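Cap5O (Staphylococcus aureus, PDB 3OJO) probably oxidises UDP-N-acetyl-mannosamine with NAD as the electron acceptor, a step in the biosynthesis of the capsular polysaccharide. Local coordinates at residues S106-A111 with V127-A132; D113-F118 with N123-E128; D154-H159 with I188-R193; N177-G182 with R209-S214. All coordinates share one frame; numbering follows the deposited sequence.

Contact 1: S106-A111 with V127-A132. With NAD (nicotinamide-adenine-dinucleotide), chain J.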
loop_
_atom_site.group_PDB
_atom_site.type_symbol
_atom_site.label_atom_id
_atom_site.label_comp_id
_atom_site.label_asym_id
_atom_site.label_seq_id
_atom_site.Cartn_x
_atom_site.Cartn_y
_atom_site.Cartn_z
ATOM N N SER B 106 -1.818 -2.623 -28.732
ATOM C CA SER B 106 -2.234 -2.800 -30.133
ATOM C C SER B 106 -2.447 -1.517 -30.919
ATOM O O SER B 106 -2.026 -1.459 -32.067
ATOM C CB SER B 106 -3.475 -3.678 -30.215
ATOM O OG SER B 106 -3.210 -4.932 -29.613
ATOM N N LEU B 107 -3.088 -0.487 -30.318
ATOM C CA LEU B 107 -3.326 0.778 -31.030
ATOM C C LEU B 107 -2.038 1.571 -31.191
ATOM O O LEU B 107 -1.870 2.274 -32.188
ATOM C CB LEU B 107 -4.459 1.626 -30.426
ATOM C CG LEU B 107 -5.769 0.904 -30.028
ATOM C CD1 LEU B 107 -6.814 1.896 -29.626
ATOM C CD2 LEU B 107 -6.342 0.110 -31.155
ATOM N N VAL B 108 -1.113 1.411 -30.230
ATOM C CA VAL B 108 0.225 2.013 -30.238
ATOM C C VAL B 108 1.080 1.379 -31.363
ATOM O O VAL B 108 1.842 2.067 -32.021
ATOM C CB VAL B 108 0.907 1.858 -28.857
ATOM C CG1 VAL B 108 2.271 2.534 -28.842
ATOM C CG2 VAL B 108 0.028 2.402 -27.750
ATOM N N MET B 109 0.960 0.072 -31.551
ATOM C CA MET B 109 1.693 -0.649 -32.575
ATOM C C MET B 109 1.101 -0.375 -33.965
ATOM O O MET B 109 1.852 -0.143 -34.913
ATOM C CB MET B 109 1.822 -2.133 -32.223
ATOM C CG MET B 109 2.659 -2.392 -30.961
ATOM S SD MET B 109 4.283 -1.589 -30.957
ATOM C CE MET B 109 4.327 -1.020 -29.408
ATOM N N ARG B 110 -0.241 -0.280 -34.059
ATOM C CA ARG B 110 -0.934 0.101 -35.296
ATOM C C ARG B 110 -0.507 1.517 -35.676
ATOM O O ARG B 110 -0.169 1.748 -36.833
ATOM C CB ARG B 110 -2.453 0.059 -35.090
ATOM C CG ARG B 110 -3.159 -0.991 -35.906
ATOM C CD ARG B 110 -4.602 -1.171 -35.465
ATOM N NE ARG B 110 -4.743 -2.233 -34.465
ATOM C CZ ARG B 110 -5.845 -2.455 -33.754
ATOM N NH1 ARG B 110 -6.909 -1.679 -33.905
ATOM N NH2 ARG B 110 -5.884 -3.447 -32.874
ATOM N N ALA B 111 -0.480 2.449 -34.680
ATOM C CA ALA B 111 -0.042 3.829 -34.839
ATOM C C ALA B 111 1.438 3.900 -35.210
ATOM O O ALA B 111 1.827 4.797 -35.960
ATOM C CB ALA B 111 -0.294 4.618 -33.567
ATOM N N VAL B 127 6.354 8.174 -27.342
ATOM C CA VAL B 127 5.145 7.437 -27.025
ATOM C C VAL B 127 4.631 8.048 -25.718
ATOM O O VAL B 127 5.305 7.959 -24.687
ATOM C CB VAL B 127 5.385 5.915 -26.985
ATOM C CG1 VAL B 127 4.104 5.161 -26.651
ATOM C CG2 VAL B 127 5.936 5.429 -28.319
ATOM N N GLU B 128 3.509 8.800 -25.805
ATOM C CA GLU B 128 2.887 9.462 -24.651
ATOM C C GLU B 128 1.833 8.569 -23.976
ATOM O O GLU B 128 1.498 8.784 -22.818
ATOM C CB GLU B 128 2.271 10.803 -25.050
ATOM C CG GLU B 128 3.230 11.975 -24.965
ATOM C CD GLU B 128 2.594 13.348 -25.126
ATOM O OE1 GLU B 128 1.365 13.419 -25.371
ATOM O OE2 GLU B 128 3.332 14.357 -25.020
ATOM N N SER B 129 1.327 7.575 -24.700
ATOM C CA SER B 129 0.338 6.591 -24.268
ATOM C C SER B 129 0.905 5.694 -23.168
ATOM O O SER B 129 2.121 5.487 -23.095
ATOM C CB SER B 129 -0.049 5.708 -25.458
ATOM O OG SER B 129 -0.500 6.486 -26.551
ATOM N N THR B 130 0.026 5.120 -22.351
ATOM C CA THR B 130 0.449 4.216 -21.289
ATOM C C THR B 130 0.943 2.938 -21.897
ATOM O O THR B 130 0.234 2.333 -22.703
ATOM C CB THR B 130 -0.671 4.013 -20.272
ATOM O OG1 THR B 130 -0.947 5.298 -19.707
ATOM C CG2 THR B 130 -0.283 3.025 -19.168
ATOM N N ILE B 131 2.176 2.540 -21.565
ATOM C CA ILE B 131 2.738 1.313 -22.116
ATOM C C ILE B 131 3.286 0.394 -21.050
ATOM O O ILE B 131 3.821 0.871 -20.041
ATOM C CB ILE B 131 3.725 1.576 -23.277
ATOM C CG1 ILE B 131 4.932 2.402 -22.820
ATOM C CG2 ILE B 131 3.005 2.165 -24.510
ATOM C CD1 ILE B 131 5.886 2.739 -23.881
ATOM N N ALA B 132 3.174 -0.929 -21.286
ATOM C CA ALA B 132 3.688 -1.955 -20.377
ATOM C C ALA B 132 5.204 -1.869 -20.341
ATOM O O ALA B 132 5.802 -1.465 -21.341
ATOM C CB ALA B 132 3.244 -3.338 -20.826
HETATM P PA NAD J . -8.927 9.226 -26.309
HETATM O O1A NAD J . -9.802 8.066 -26.576
HETATM O O2A NAD J . -9.694 10.389 -25.815
HETATM O O5B NAD J . -8.163 9.614 -27.670
HETATM C C5B NAD J . -7.594 8.642 -28.505
HETATM C C4B NAD J . -7.742 9.127 -29.928
HETATM O O4B NAD J . -6.805 8.460 -30.748
HETATM C C3B NAD J . -9.141 8.877 -30.507
HETATM O O3B NAD J . -9.595 10.056 -31.162
HETATM C C2B NAD J . -8.879 7.810 -31.563
HETATM O O2B NAD J . -9.767 7.869 -32.661
HETATM C C1B NAD J . -7.442 8.093 -31.964
HETATM N N9A NAD J . -6.805 6.898 -32.535
HETATM C C8A NAD J . -6.965 5.601 -32.097
HETATM N N7A NAD J . -6.132 4.800 -32.798
HETATM C C5A NAD J . -5.452 5.574 -33.679
HETATM C C6A NAD J . -4.495 5.262 -34.646
HETATM N N6A NAD J . -4.118 3.987 -34.786
HETATM N N1A NAD J . -3.955 6.282 -35.424
HETATM C C2A NAD J . -4.351 7.597 -35.236
HETATM N N3A NAD J . -5.302 7.898 -34.280
HETATM C C4A NAD J . -5.844 6.903 -33.514
HETATM O O3 NAD J . -7.760 8.766 -25.285
HETATM P PN NAD J . -6.920 9.785 -24.373
HETATM O O1N NAD J . -7.726 10.071 -23.160
HETATM O O2N NAD J . -6.405 10.896 -25.212
HETATM O O5D NAD J . -5.704 8.890 -23.885
HETATM C C5D NAD J . -5.003 8.053 -24.768
HETATM C C4D NAD J . -4.082 7.170 -23.934
HETATM O O4D NAD J . -3.165 7.968 -23.203
HETATM C C3D NAD J . -4.798 6.381 -22.837
HETATM O O3D NAD J . -5.545 5.254 -23.257
HETATM C C2D NAD J . -3.615 6.012 -21.977
HETATM O O2D NAD J . -2.806 5.112 -22.689
HETATM C C1D NAD J . -2.848 7.324 -21.977
HETATM N N1N NAD J . -3.276 8.080 -20.777
HETATM C C2N NAD J . -4.274 9.027 -20.823
HETATM C C3N NAD J . -4.661 9.688 -19.646
HETATM C C7N NAD J . -5.404 10.993 -19.719
HETATM O O7N NAD J . -4.965 12.047 -18.884
HETATM N N7N NAD J . -6.460 11.119 -20.534
HETATM C C4N NAD J . -4.054 9.352 -18.428
HETATM C C5N NAD J . -3.071 8.365 -18.380
HETATM C C6N NAD J . -2.709 7.729 -19.570
#
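Val108 sends one methyl from helix 106-115 to the end of strand 124-127 and the other to the loop that follows. CG1, anti to the backbone N (chi1 -178°), meets CG1 of Val127 at 3.9 Å, the two side chains lying at a slant to each other. The other branch, Val108 CG2, rests 4.0 Å from CB of Ser129. More loosely, Val108 CG2 lies 4.4 Å from Ile131 CG2. Ser129 therefore gives the valine its carbon, while its hydroxyl is hydrogen-bonded to the backbone O of Val91. One residue on, the CB of Thr130 points away from the helix, and the backbone turns its amide to the cofactor: Thr130 N donates to O2D of NAD at 2.9 Å, an almost straight bond of 163°. At the helix, Leu107 and Ala111 border the adenine amino group, with Leu107 O 3.8 Å from N6A. Helix and post-strand loop thus form part of the NAD pocket of a Rossmann-fold domain, where loops at the C-terminal ends of the parallel strands receive the dinucleotide.

Contact 2: D113-F118 with N123-E128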
loop_
_atom_site.group_PDB
_atom_site.type_symbol
_atom_site.label_atom_id
_atom_site.label_comp_id
_atom_site.label_asym_id
_atom_site.label_seq_id
_atom_site.Cartn_x
_atom_site.Cartn_y
_atom_site.Cartn_z
ATOM N N ASP B 113 3.028 1.568 -37.001
ATOM C CA ASP B 113 3.045 1.134 -38.407
ATOM C C ASP B 113 2.621 2.211 -39.415
ATOM O O ASP B 113 3.061 2.155 -40.567
ATOM C CB ASP B 113 2.239 -0.149 -38.625
ATOM C CG ASP B 113 2.832 -1.396 -38.024
ATOM O OD1 ASP B 113 2.053 -2.286 -37.620
ATOM O OD2 ASP B 113 4.079 -1.490 -37.956
ATOM N N SER B 114 1.780 3.182 -38.994
ATOM C CA SER B 114 1.305 4.300 -39.833
ATOM C C SER B 114 2.416 5.331 -40.087
ATOM O O SER B 114 2.430 6.005 -41.116
ATOM C CB SER B 114 0.105 4.984 -39.178
ATOM O OG SER B 114 0.470 5.947 -38.199
ATOM N N ILE B 115 3.340 5.431 -39.127
ATOM C CA ILE B 115 4.475 6.341 -39.051
ATOM C C ILE B 115 5.703 5.841 -39.841
ATOM O O ILE B 115 6.406 6.648 -40.446
ATOM C CB ILE B 115 4.725 6.544 -37.527
ATOM C CG1 ILE B 115 4.030 7.810 -37.027
ATOM C CG2 ILE B 115 6.187 6.384 -37.034
ATOM C CD1 ILE B 115 4.025 7.951 -35.507
ATOM N N LEU B 116 5.952 4.515 -39.814
ATOM C CA LEU B 116 7.084 3.824 -40.436
ATOM C C LEU B 116 7.432 4.236 -41.878
ATOM O O LEU B 116 8.600 4.569 -42.103
ATOM C CB LEU B 116 6.934 2.303 -40.335
ATOM C CG LEU B 116 6.933 1.652 -38.964
ATOM C CD1 LEU B 116 6.994 0.160 -39.101
ATOM C CD2 LEU B 116 8.063 2.180 -38.061
ATOM N N PRO B 117 6.480 4.255 -42.865
ATOM C CA PRO B 117 6.854 4.663 -44.236
ATOM C C PRO B 117 7.359 6.101 -44.394
ATOM O O PRO B 117 7.932 6.428 -45.428
ATOM C CB PRO B 117 5.560 4.462 -45.033
ATOM C CG PRO B 117 4.709 3.598 -44.209
ATOM C CD PRO B 117 5.046 3.903 -42.800
ATOM N N PHE B 118 7.139 6.954 -43.392
ATOM C CA PHE B 118 7.521 8.363 -43.439
ATOM C C PHE B 118 8.816 8.670 -42.700
ATOM O O PHE B 118 9.286 9.808 -42.749
ATOM C CB PHE B 118 6.363 9.234 -42.925
ATOM C CG PHE B 118 5.053 8.943 -43.624
ATOM C CD1 PHE B 118 4.738 9.557 -44.830
ATOM C CD2 PHE B 118 4.154 8.025 -43.097
ATOM C CE1 PHE B 118 3.546 9.261 -45.489
ATOM C CE2 PHE B 118 2.963 7.726 -43.758
ATOM C CZ PHE B 118 2.660 8.354 -44.943
ATOM N N ASN B 123 14.967 11.589 -36.966
ATOM C CA ASN B 123 13.620 11.647 -36.389
ATOM C C ASN B 123 13.513 11.160 -34.939
ATOM O O ASN B 123 14.276 10.287 -34.507
ATOM C CB ASN B 123 12.617 10.898 -37.279
ATOM C CG ASN B 123 12.259 11.598 -38.574
ATOM O OD1 ASN B 123 12.676 12.740 -38.859
ATOM N ND2 ASN B 123 11.452 10.925 -39.380
ATOM N N THR B 124 12.534 11.729 -34.202
ATOM C CA THR B 124 12.226 11.365 -32.817
ATOM C C THR B 124 10.810 10.784 -32.726
ATOM O O THR B 124 9.873 11.359 -33.282
ATOM C CB THR B 124 12.436 12.546 -31.859
ATOM O OG1 THR B 124 13.726 13.106 -32.093
ATOM C CG2 THR B 124 12.313 12.140 -30.377
ATOM N N ILE B 125 10.672 9.629 -32.050
ATOM C CA ILE B 125 9.390 8.978 -31.790
ATOM C C ILE B 125 9.172 9.028 -30.290
ATOM O O ILE B 125 9.972 8.484 -29.530
ATOM C CB ILE B 125 9.279 7.522 -32.342
ATOM C CG1 ILE B 125 9.729 7.385 -33.846
ATOM C CG2 ILE B 125 7.901 6.901 -32.053
ATOM C CD1 ILE B 125 9.004 8.107 -34.868
ATOM N N ILE B 126 8.111 9.726 -29.872
ATOM C CA ILE B 126 7.697 9.840 -28.480
ATOM C C ILE B 126 6.402 9.074 -28.327
ATOM O O ILE B 126 5.479 9.264 -29.116
ATOM C CB ILE B 126 7.563 11.290 -27.971
ATOM C CG1 ILE B 126 8.872 12.088 -28.187
ATOM C CG2 ILE B 126 7.139 11.307 -26.478
ATOM C CD1 ILE B 126 8.690 13.594 -28.162
ATOM N N VAL B 127 6.354 8.174 -27.342
ATOM C CA VAL B 127 5.145 7.437 -27.025
ATOM C C VAL B 127 4.631 8.048 -25.718
ATOM O O VAL B 127 5.305 7.959 -24.687
ATOM C CB VAL B 127 5.385 5.915 -26.985
ATOM C CG1 VAL B 127 4.104 5.161 -26.651
ATOM C CG2 VAL B 127 5.936 5.429 -28.319
ATOM N N GLU B 128 3.509 8.800 -25.805
ATOM C CA GLU B 128 2.887 9.462 -24.651
ATOM C C GLU B 128 1.833 8.569 -23.976
ATOM O O GLU B 128 1.498 8.784 -22.818
ATOM C CB GLU B 128 2.271 10.803 -25.050
ATOM C CG GLU B 128 3.230 11.975 -24.965
ATOM C CD GLU B 128 2.594 13.348 -25.126
ATOM O OE1 GLU B 128 1.365 13.419 -25.371
ATOM O OE2 GLU B 128 3.332 14.357 -25.020
#
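The end of helix 106-115 and strand 124-127 keep their backbones well apart, with 9.2 Å between CA of Ile115 and CA of Ile125, so long side chains must bridge the gap. Ile115 and Ile125 do so from opposite sides, each with its CB directed at the other segment. The touching atoms are a branch methyl and a chain end: CG2 of Ile115 lies 3.9 Å from CD1 of Ile125, and the two side chains run alongside each other, pointing opposite ways. In Ile125 the longer branch leaves anti to the carbonyl carbon (chi1 -49°), and the bend at the next bond (chi2 -62°) sets CD1 as the contact point. Phe87 of strand 86-89 touches both isoleucines and joins them in one apolar layer. This is the helix-on-sheet packing of a beta-alpha-beta unit, in which helix 106-115 connects the parallel neighbours 86-89 and 124-127 within the NAD-binding Rossmann domain. Residues 116-118 form a 3-10 turn, with Phe118 N bonded to the backbone O of Ile115 at 3.1 Å. There Phe118 approaches Asn123 only through its backbone; its ring leads away from the strand, with Pro117 CB 4.2 Å above one face toward the rim and the backbone O of Ser114 in plane at the edge. On the far side of the strand, Thr124 and Ile126 turn to helix 185-195.

Contact 3: D154-H159 with I188-R193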
loop_
_atom_site.group_PDB
_atom_site.type_symbol
_atom_site.label_atom_id
_atom_site.label_comp_id
_atom_site.label_asym_id
_atom_site.label_seq_id
_atom_site.Cartn_x
_atom_site.Cartn_y
_atom_site.Cartn_z
ATOM N N ASP B 154 20.479 7.125 -35.581
ATOM C CA ASP B 154 19.615 7.498 -36.706
ATOM C C ASP B 154 18.245 8.057 -36.265
ATOM O O ASP B 154 17.759 9.012 -36.867
ATOM C CB ASP B 154 19.415 6.304 -37.653
ATOM C CG ASP B 154 20.674 5.619 -38.135
ATOM O OD1 ASP B 154 21.605 6.323 -38.557
ATOM O OD2 ASP B 154 20.695 4.379 -38.161
ATOM N N ILE B 155 17.605 7.433 -35.251
ATOM C CA ILE B 155 16.308 7.855 -34.693
ATOM C C ILE B 155 16.291 7.814 -33.169
ATOM O O ILE B 155 16.976 6.989 -32.557
ATOM C CB ILE B 155 15.070 7.143 -35.286
ATOM C CG1 ILE B 155 15.167 5.624 -35.213
ATOM C CG2 ILE B 155 14.673 7.668 -36.645
ATOM C CD1 ILE B 155 14.485 5.105 -33.986
ATOM N N TYR B 156 15.442 8.646 -32.569
ATOM C CA TYR B 156 15.359 8.725 -31.123
ATOM C C TYR B 156 14.040 8.224 -30.580
ATOM O O TYR B 156 12.981 8.646 -31.049
ATOM C CB TYR B 156 15.735 10.126 -30.627
ATOM C CG TYR B 156 17.041 10.601 -31.226
ATOM C CD1 TYR B 156 18.258 10.058 -30.815
ATOM C CD2 TYR B 156 17.058 11.528 -32.263
ATOM C CE1 TYR B 156 19.460 10.444 -31.405
ATOM C CE2 TYR B 156 18.256 11.928 -32.858
ATOM C CZ TYR B 156 19.455 11.379 -32.429
ATOM O OH TYR B 156 20.641 11.763 -33.014
ATOM N N LEU B 157 14.116 7.264 -29.643
ATOM C CA LEU B 157 12.953 6.648 -29.024
ATOM C C LEU B 157 12.771 7.114 -27.570
ATOM O O LEU B 157 13.594 6.794 -26.711
ATOM C CB LEU B 157 13.042 5.117 -29.099
ATOM C CG LEU B 157 12.973 4.411 -30.450
ATOM C CD1 LEU B 157 12.895 2.899 -30.247
ATOM C CD2 LEU B 157 11.778 4.874 -31.272
ATOM N N VAL B 158 11.703 7.896 -27.315
ATOM C CA VAL B 158 11.345 8.453 -26.003
ATOM C C VAL B 158 9.952 7.968 -25.551
ATOM O O VAL B 158 9.005 8.004 -26.335
ATOM C CB VAL B 158 11.350 10.012 -26.014
ATOM C CG1 VAL B 158 11.026 10.597 -24.629
ATOM C CG2 VAL B 158 12.653 10.585 -26.556
ATOM N N HIS B 159 9.829 7.556 -24.277
ATOM C CA HIS B 159 8.558 7.308 -23.630
ATOM C C HIS B 159 8.422 8.441 -22.648
ATOM O O HIS B 159 9.239 8.567 -21.738
ATOM C CB HIS B 159 8.465 5.970 -22.881
ATOM C CG HIS B 159 7.153 5.796 -22.139
ATOM N ND1 HIS B 159 5.928 5.984 -22.769
ATOM C CD2 HIS B 159 6.921 5.451 -20.848
ATOM C CE1 HIS B 159 5.010 5.780 -21.841
ATOM N NE2 HIS B 159 5.559 5.444 -20.675
ATOM N N ILE B 188 17.203 10.620 -24.720
ATOM C CA ILE B 188 16.869 11.503 -23.601
ATOM C C ILE B 188 17.059 12.968 -24.010
ATOM O O ILE B 188 16.199 13.800 -23.711
ATOM C CB ILE B 188 17.654 11.136 -22.303
ATOM C CG1 ILE B 188 17.344 9.693 -21.854
ATOM C CG2 ILE B 188 17.362 12.120 -21.176
ATOM C CD1 ILE B 188 18.418 8.999 -20.916
ATOM N N GLU B 189 18.172 13.279 -24.695
ATOM C CA GLU B 189 18.490 14.638 -25.154
ATOM C C GLU B 189 17.507 15.132 -26.211
ATOM O O GLU B 189 17.091 16.303 -26.160
ATOM C CB GLU B 189 19.941 14.733 -25.652
ATOM C CG GLU B 189 20.987 14.605 -24.555
ATOM C CD GLU B 189 20.868 15.576 -23.394
ATOM O OE1 GLU B 189 20.770 16.800 -23.645
ATOM O OE2 GLU B 189 20.860 15.106 -22.231
ATOM N N ALA B 190 17.104 14.225 -27.133
ATOM C CA ALA B 190 16.128 14.504 -28.182
ATOM C C ALA B 190 14.734 14.816 -27.582
ATOM O O ALA B 190 14.051 15.738 -28.051
ATOM C CB ALA B 190 16.054 13.329 -29.133
ATOM N N GLY B 191 14.364 14.072 -26.527
ATOM C CA GLY B 191 13.121 14.254 -25.780
ATOM C C GLY B 191 13.056 15.609 -25.109
ATOM O O GLY B 191 12.030 16.293 -25.197
ATOM N N LYS B 192 14.168 16.024 -24.465
ATOM C CA LYS B 192 14.293 17.331 -23.807
ATOM C C LYS B 192 14.144 18.455 -24.819
ATOM O O LYS B 192 13.498 19.461 -24.524
ATOM C CB LYS B 192 15.650 17.480 -23.092
ATOM C CG LYS B 192 15.882 16.525 -21.913
ATOM C CD LYS B 192 16.902 17.072 -20.918
ATOM C CE LYS B 192 18.323 17.018 -21.417
ATOM N NZ LYS B 192 19.276 17.693 -20.495
ATOM N N ARG B 193 14.729 18.264 -26.027
ATOM C CA ARG B 193 14.680 19.230 -27.128
ATOM C C ARG B 193 13.223 19.546 -27.516
ATOM O O ARG B 193 12.842 20.720 -27.671
ATOM C CB ARG B 193 15.486 18.706 -28.339
ATOM C CG ARG B 193 16.865 19.348 -28.488
ATOM C CD ARG B 193 17.750 18.596 -29.462
ATOM N NE ARG B 193 18.925 18.045 -28.783
ATOM C CZ ARG B 193 19.545 16.918 -29.126
ATOM N NH1 ARG B 193 19.109 16.197 -30.156
ATOM N NH2 ARG B 193 20.598 16.496 -28.435
#
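The Tyr156 ring meets Ala190 obliquely, and the methyl sits at the root of the ring. Ala190 CB is 3.5 Å from Tyr156 CB and only slightly farther, 3.6 Å, from Tyr156 CG. With CG anti to the carbonyl carbon (chi1 -50°), the phenol runs off past the alanine, and the helix touches its base and the CD2 side. The other flat group, the Arg193 guanidinium, folds back on its own helix: one face has the backbone N of Ala190 4.1 Å above its centre and the backbone O of Glu189 toward the rim. Two residues along the strand, Val158 puts CG2 against bare backbone, 3.8 Å from CA of Gly191. Gly191, having no side chain, lets the helix come close, with 6.1 Å between the CA atoms of Val158 and Gly191. On the helix's other side, Lys192 pairs with Glu189 and also with Glu205. Helix 185-195 thus packs on one side of the sheet, touching strand 156-159 and, through Ala190 on Thr124, the adjacent strand 124-127, while Leu157 faces the opposite way, toward Met136 and Val140 of helix 135-145.

Contact 4: N177-G182 with R209-S214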
loop_
_atom_site.group_PDB
_atom_site.type_symbol
_atom_site.label_atom_id
_atom_site.label_comp_id
_atom_site.label_asym_id
_atom_site.label_seq_id
_atom_site.Cartn_x
_atom_site.Cartn_y
_atom_site.Cartn_z
ATOM N N ASN B 177 5.906 18.451 -13.860
ATOM C CA ASN B 177 7.196 17.796 -13.986
ATOM C C ASN B 177 6.976 16.632 -14.947
ATOM O O ASN B 177 5.903 16.030 -14.978
ATOM C CB ASN B 177 7.716 17.312 -12.644
ATOM C CG ASN B 177 8.068 18.406 -11.672
ATOM O OD1 ASN B 177 8.061 19.598 -11.981
ATOM N ND2 ASN B 177 8.419 18.013 -10.466
ATOM N N ARG B 178 7.959 16.369 -15.776
ATOM C CA ARG B 178 7.833 15.420 -16.846
ATOM C C ARG B 178 8.921 14.375 -16.799
ATOM O O ARG B 178 10.087 14.712 -16.598
ATOM C CB ARG B 178 7.928 16.227 -18.140
ATOM C CG ARG B 178 7.182 15.629 -19.291
ATOM C CD ARG B 178 7.089 16.601 -20.443
ATOM N NE ARG B 178 5.833 17.351 -20.410
ATOM C CZ ARG B 178 4.689 16.905 -20.914
ATOM N NH1 ARG B 178 4.624 15.698 -21.464
ATOM N NH2 ARG B 178 3.598 17.658 -20.861
ATOM N N ILE B 179 8.550 13.112 -17.029
ATOM C CA ILE B 179 9.491 12.015 -17.100
ATOM C C ILE B 179 9.870 11.807 -18.582
ATOM O O ILE B 179 8.989 11.608 -19.421
ATOM C CB ILE B 179 8.924 10.732 -16.430
ATOM C CG1 ILE B 179 8.722 10.940 -14.912
ATOM C CG2 ILE B 179 9.803 9.513 -16.725
ATOM C CD1 ILE B 179 7.973 9.887 -14.239
ATOM N N ILE B 180 11.190 11.884 -18.892
ATOM C CA ILE B 180 11.721 11.672 -20.235
ATOM C C ILE B 180 12.478 10.356 -20.161
ATOM O O ILE B 180 13.582 10.322 -19.609
ATOM C CB ILE B 180 12.640 12.852 -20.729
ATOM C CG1 ILE B 180 12.030 14.283 -20.501
ATOM C CG2 ILE B 180 13.176 12.629 -22.165
ATOM C CD1 ILE B 180 10.823 14.675 -21.309
ATOM N N GLY B 181 11.859 9.287 -20.672
ATOM C CA GLY B 181 12.433 7.951 -20.700
ATOM C C GLY B 181 12.977 7.591 -22.066
ATOM O O GLY B 181 12.230 7.112 -22.923
ATOM N N GLY B 182 14.279 7.823 -22.270
ATOM C CA GLY B 182 14.953 7.504 -23.523
ATOM C C GLY B 182 15.501 6.088 -23.551
ATOM O O GLY B 182 15.865 5.536 -22.507
ATOM N N ARG B 209 12.567 2.011 -19.835
ATOM C CA ARG B 209 12.064 0.972 -18.931
ATOM C C ARG B 209 11.693 1.502 -17.529
ATOM O O ARG B 209 10.710 1.039 -16.964
ATOM C CB ARG B 209 13.016 -0.249 -18.874
ATOM C CG ARG B 209 14.371 -0.009 -18.162
ATOM C CD ARG B 209 15.294 -1.203 -18.301
ATOM N NE ARG B 209 15.828 -1.333 -19.664
ATOM C CZ ARG B 209 16.342 -2.450 -20.177
ATOM N NH1 ARG B 209 16.422 -3.549 -19.446
ATOM N NH2 ARG B 209 16.772 -2.474 -21.425
ATOM N N THR B 210 12.457 2.478 -16.997
ATOM C CA THR B 210 12.212 3.098 -15.699
ATOM C C THR B 210 10.970 3.976 -15.757
ATOM O O THR B 210 10.178 3.951 -14.817
ATOM C CB THR B 210 13.471 3.816 -15.179
ATOM O OG1 THR B 210 14.515 2.851 -15.047
ATOM C CG2 THR B 210 13.253 4.507 -13.815
ATOM N N ALA B 211 10.792 4.714 -16.867
ATOM C CA ALA B 211 9.643 5.576 -17.113
ATOM C C ALA B 211 8.349 4.734 -17.203
ATOM O O ALA B 211 7.298 5.143 -16.684
ATOM C CB ALA B 211 9.847 6.356 -18.422
ATOM N N GLU B 212 8.426 3.595 -17.917
ATOM C CA GLU B 212 7.298 2.687 -18.077
ATOM C C GLU B 212 6.887 2.096 -16.702
ATOM O O GLU B 212 5.748 2.256 -16.299
ATOM C CB GLU B 212 7.624 1.565 -19.078
ATOM C CG GLU B 212 7.947 2.034 -20.487
ATOM C CD GLU B 212 8.594 1.005 -21.398
ATOM O OE1 GLU B 212 9.387 0.169 -20.909
ATOM O OE2 GLU B 212 8.338 1.062 -22.620
ATOM N N MET B 213 7.822 1.435 -16.011
ATOM C CA MET B 213 7.661 0.755 -14.737
ATOM C C MET B 213 7.122 1.657 -13.627
ATOM O O MET B 213 6.218 1.256 -12.885
ATOM C CB MET B 213 8.987 0.081 -14.325
ATOM C CG MET B 213 8.834 -1.057 -13.301
ATOM S SD MET B 213 7.361 -2.108 -13.522
ATOM C CE MET B 213 8.075 -3.656 -14.140
ATOM N N SER B 214 7.662 2.869 -13.546
ATOM C CA SER B 214 7.313 3.892 -12.576
ATOM C C SER B 214 5.837 4.280 -12.645
ATOM O O SER B 214 5.177 4.422 -11.609
ATOM C CB SER B 214 8.217 5.116 -12.771
ATOM O OG SER B 214 7.593 6.335 -12.383
#
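Ala211 fits between Ile179 and Gly181, its CB 3.6 Å from CG2 of Ile179 and 3.8 Å from CA of Gly181. Because Gly181 carries no side chain, the helix can come in close: 5.1 Å separates the CA atoms of Gly181 and Ala211. Ile179 straddles a turn of the helix. Its CG2, anti to the backbone N, meets the alanine, while the longer branch carries Ile179 CD1 to within 4.0 Å of Ser214 OG, a van der Waals touch. The short segments pass at 131°, obliquely antiparallel, with 7.2 Å between their axes.

Farther out, polar groups tie the helix to its surroundings. The Glu212 carboxylate accepts bonds from the backbone N of Lys134 and of Met136, while Thr210 is bonded to Asp207. Thr210, Met213 and Ser214 also pack on the second subunit, and Arg209 is hydrogen-bonded to Asn240 O of that subunit. On the strand, Arg178 forms a salt bridge with Glu162. Helix 208-238 here packs against strand 178-182, which lies between its neighbours 156-159, antiparallel to it, and 203-207, parallel to it.

In the fold
All four contacts are buried and centre on apolar packing without a hydrogen bond across the segments. Contacts 1 and 2 share helix 106-115 and the strand 124-127 region: contact 1 lies at the cofactor end, contact 2 farther from the chain's centre and away from the NAD site. Contact 3 takes up the next strand, 156-159, tied to 124-127 by backbone bonds, but its helix lies on the other side of the sheet. Contact 4 follows on the neighbouring strand through the bond of His159 N to Gly181 O. Branched aliphatic side chains bridge wider gaps in contacts 1 and 2; glycine and alanine allow close approach in contacts 3 and 4, and contact 4 also borders the second subunit.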